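Local coordinates for Efb homologous protein (Staphylococcus aureus subsp. aureus Mu50, PDB 2NOJ) that probably binds complement C3 fragments through a small three-helix bundle, as the homologous Efb protein does, and so helps the bacterium evade complement, at residues B[67-70]-B[71-74]. The protein carries 1 engineered substitution. Numbering follows the deposited sequence.
Sequences QRQI and DLVL
Gln67 and Asp71 are joined twice, once through side chains and once through the backbone, one helical turn apart. NE2 of Gln67 donates to OD1 of Asp71 over 3.0 Å, with an N-H...O angle of 162°. The acceptor lies close to the Gln67 amide plane and is met nearly along its C-O axis, while amide and carboxylate planes are turned 68° against each other. Gln67 reaches it because CG stands anti to the backbone N (chi1 180°) and the chain then bends at chi2. NE2 also donates to Gln49 OE1 of helix 42-54, so its two acceptors probably hold the rotation of this amide.

Most of the backbone bonds follow the i to i+4 pattern of an alpha helix. Asp71 N reaches Gln67 O at 3.1 Å, Leu72 N reaches Arg68 O at 2.9 Å, and Leu74 N bonds to Ile70 O. Val73 N is shared between Gln69 O and Ile70 O, the second an i to i+3 bond in which the donor stands well above the carbonyl plane.

All eight residues belong to helix 61-76, the last helix of a three-helix bundle, and apolar contacts mark its inner side. CG2 of Ile70 meets CD1 of Leu74 at 3.9 Å, the two side chains lying side by side and pointing the same way. Ile70 is buried against Val33 and Phe36 of helix 24-39 and Ala48 of helix 42-54; Leu74 touches Phe36 and His45.

Around Leu72, the contacts mix apolar and polar groups. CD1 of Leu72 sits 4.0 Å above the plane of the Arg68 guanidinium, offset toward its rim, and 3.9 Å from OE1 of Gln69. That same OE1 accepts a weak hydrogen bond from Lys37 NZ, on helix 24-39.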
ATOM      1  N   GLN B  67       6.370  -7.694 -21.543  1.00 22.66           N
ATOM      2  CA  GLN B  67       5.110  -7.297 -20.912  1.00 22.91           C
ATOM      3  C   GLN B  67       3.979  -7.837 -21.727  1.00 25.67           C
ATOM      4  O   GLN B  67       2.907  -8.124 -21.195  1.00 27.25           O
ATOM      5  CB  GLN B  67       4.929  -5.780 -20.881  1.00 24.09           C
ATOM      6  CG  GLN B  67       3.613  -5.336 -20.223  1.00 22.36           C
ATOM      7  CD  GLN B  67       3.574  -5.631 -18.698  1.00 23.69           C
ATOM      8  OE1 GLN B  67       4.385  -5.099 -17.930  1.00 24.31           O
ATOM      9  NE2 GLN B  67       2.640  -6.478 -18.270  1.00 20.17           N
ATOM     10  N   ARG B  68       4.228  -7.943 -23.034  1.00 27.80           N
ATOM     11  CA  ARG B  68       3.241  -8.408 -23.999  1.00 28.10           C
ATOM     12  C   ARG B  68       2.883  -9.874 -23.751  1.00 27.53           C
ATOM     13  O   ARG B  68       1.707 -10.251 -23.742  1.00 26.00           O
ATOM     14  CB  ARG B  68       3.786  -8.214 -25.419  1.00 30.38           C
ATOM     15  CG  ARG B  68       2.736  -8.196 -26.503  1.00 33.23           C
ATOM     16  CD  ARG B  68       3.202  -8.932 -27.748  1.00 38.79           C
ATOM     17  NE  ARG B  68       2.162  -8.908 -28.778  1.00 43.32           N
ATOM     18  CZ  ARG B  68       2.163  -9.651 -29.881  1.00 44.47           C
ATOM     19  NH1 ARG B  68       3.151 -10.507 -30.142  1.00 44.19           N
ATOM     20  NH2 ARG B  68       1.157  -9.529 -30.728  1.00 47.95           N
ATOM     21  N   GLN B  69       3.894 -10.704 -23.537  1.00 27.80           N
ATOM     22  CA  GLN B  69       3.633 -12.105 -23.283  1.00 27.56           C
ATOM     23  C   GLN B  69       2.732 -12.253 -22.042  1.00 27.75           C
ATOM     24  O   GLN B  69       1.833 -13.104 -22.012  1.00 28.63           O
ATOM     25  CB  GLN B  69       4.961 -12.848 -23.132  1.00 31.46           C
ATOM     26  CG  GLN B  69       5.825 -12.804 -24.393  1.00 39.82           C
ATOM     27  CD  GLN B  69       5.137 -13.401 -25.597  1.00 44.62           C
ATOM     28  OE1 GLN B  69       3.986 -13.873 -25.515  1.00 49.20           O
ATOM     29  NE2 GLN B  69       5.836 -13.387 -26.731  1.00 48.74           N
ATOM     30  N   ILE B  70       2.956 -11.399 -21.043  1.00 25.40           N
ATOM     31  CA  ILE B  70       2.174 -11.403 -19.809  1.00 23.42           C
ATOM     32  C   ILE B  70       0.711 -11.183 -20.175  1.00 24.63           C
ATOM     33  O   ILE B  70      -0.158 -12.014 -19.906  1.00 25.39           O
ATOM     34  CB  ILE B  70       2.571 -10.225 -18.878  1.00 23.34           C
ATOM     35  CG1 ILE B  70       4.015 -10.356 -18.406  1.00 24.42           C
ATOM     36  CG2 ILE B  70       1.609 -10.132 -17.712  1.00 22.03           C
ATOM     37  CD1 ILE B  70       4.249 -11.445 -17.418  1.00 26.53           C
ATOM     38  N   ASP B  71       0.459 -10.038 -20.787  1.00 25.50           N
ATOM     39  CA  ASP B  71      -0.883  -9.648 -21.186  1.00 28.34           C
ATOM     40  C   ASP B  71      -1.584 -10.690 -22.051  1.00 26.87           C
ATOM     41  O   ASP B  71      -2.794 -10.848 -21.956  1.00 26.67           O
ATOM     42  CB  ASP B  71      -0.836  -8.299 -21.936  1.00 29.65           C
ATOM     43  CG  ASP B  71      -0.489  -7.104 -21.014  1.00 34.88           C
ATOM     44  OD1 ASP B  71       0.328  -7.258 -20.074  1.00 34.93           O
ATOM     45  OD2 ASP B  71      -1.025  -5.992 -21.240  1.00 38.20           O
ATOM     46  N   LEU B  72      -0.829 -11.393 -22.896  1.00 27.65           N
ATOM     47  CA  LEU B  72      -1.420 -12.391 -23.785  1.00 29.57           C
ATOM     48  C   LEU B  72      -1.914 -13.629 -23.067  1.00 28.98           C
ATOM     49  O   LEU B  72      -2.860 -14.289 -23.514  1.00 29.38           O
ATOM     50  CB  LEU B  72      -0.430 -12.805 -24.879  1.00 30.28           C
ATOM     51  CG  LEU B  72      -0.284 -11.795 -26.024  1.00 32.25           C
ATOM     52  CD1 LEU B  72       0.710 -12.312 -27.054  1.00 31.99           C
ATOM     53  CD2 LEU B  72      -1.645 -11.567 -26.659  1.00 32.40           C
ATOM     54  N   VAL B  73      -1.276 -13.955 -21.954  1.00 29.23           N
ATOM     55  CA  VAL B  73      -1.698 -15.127 -21.211  1.00 27.47           C
ATOM     56  C   VAL B  73      -2.927 -14.748 -20.403  1.00 30.06           C
ATOM     57  O   VAL B  73      -3.877 -15.522 -20.309  1.00 31.09           O
ATOM     58  CB  VAL B  73      -0.584 -15.642 -20.258  1.00 26.14           C
ATOM     59  CG1 VAL B  73      -1.004 -16.986 -19.661  1.00 22.29           C
ATOM     60  CG2 VAL B  73       0.756 -15.767 -21.011  1.00 21.45           C
ATOM     61  N   LEU B  74      -2.925 -13.542 -19.847  1.00 31.48           N
ATOM     62  CA  LEU B  74      -4.045 -13.112 -19.034  1.00 33.93           C
ATOM     63  C   LEU B  74      -5.334 -13.045 -19.805  1.00 35.81           C
ATOM     64  O   LEU B  74      -6.379 -13.414 -19.281  1.00 34.57           O
ATOM     65  CB  LEU B  74      -3.774 -11.750 -18.396  1.00 34.38           C
ATOM     66  CG  LEU B  74      -2.966 -11.681 -17.105  1.00 36.69           C
ATOM     67  CD1 LEU B  74      -1.598 -12.298 -17.291  1.00 36.88           C
ATOM     68  CD2 LEU B  74      -2.829 -10.226 -16.708  1.00 37.77           C
TER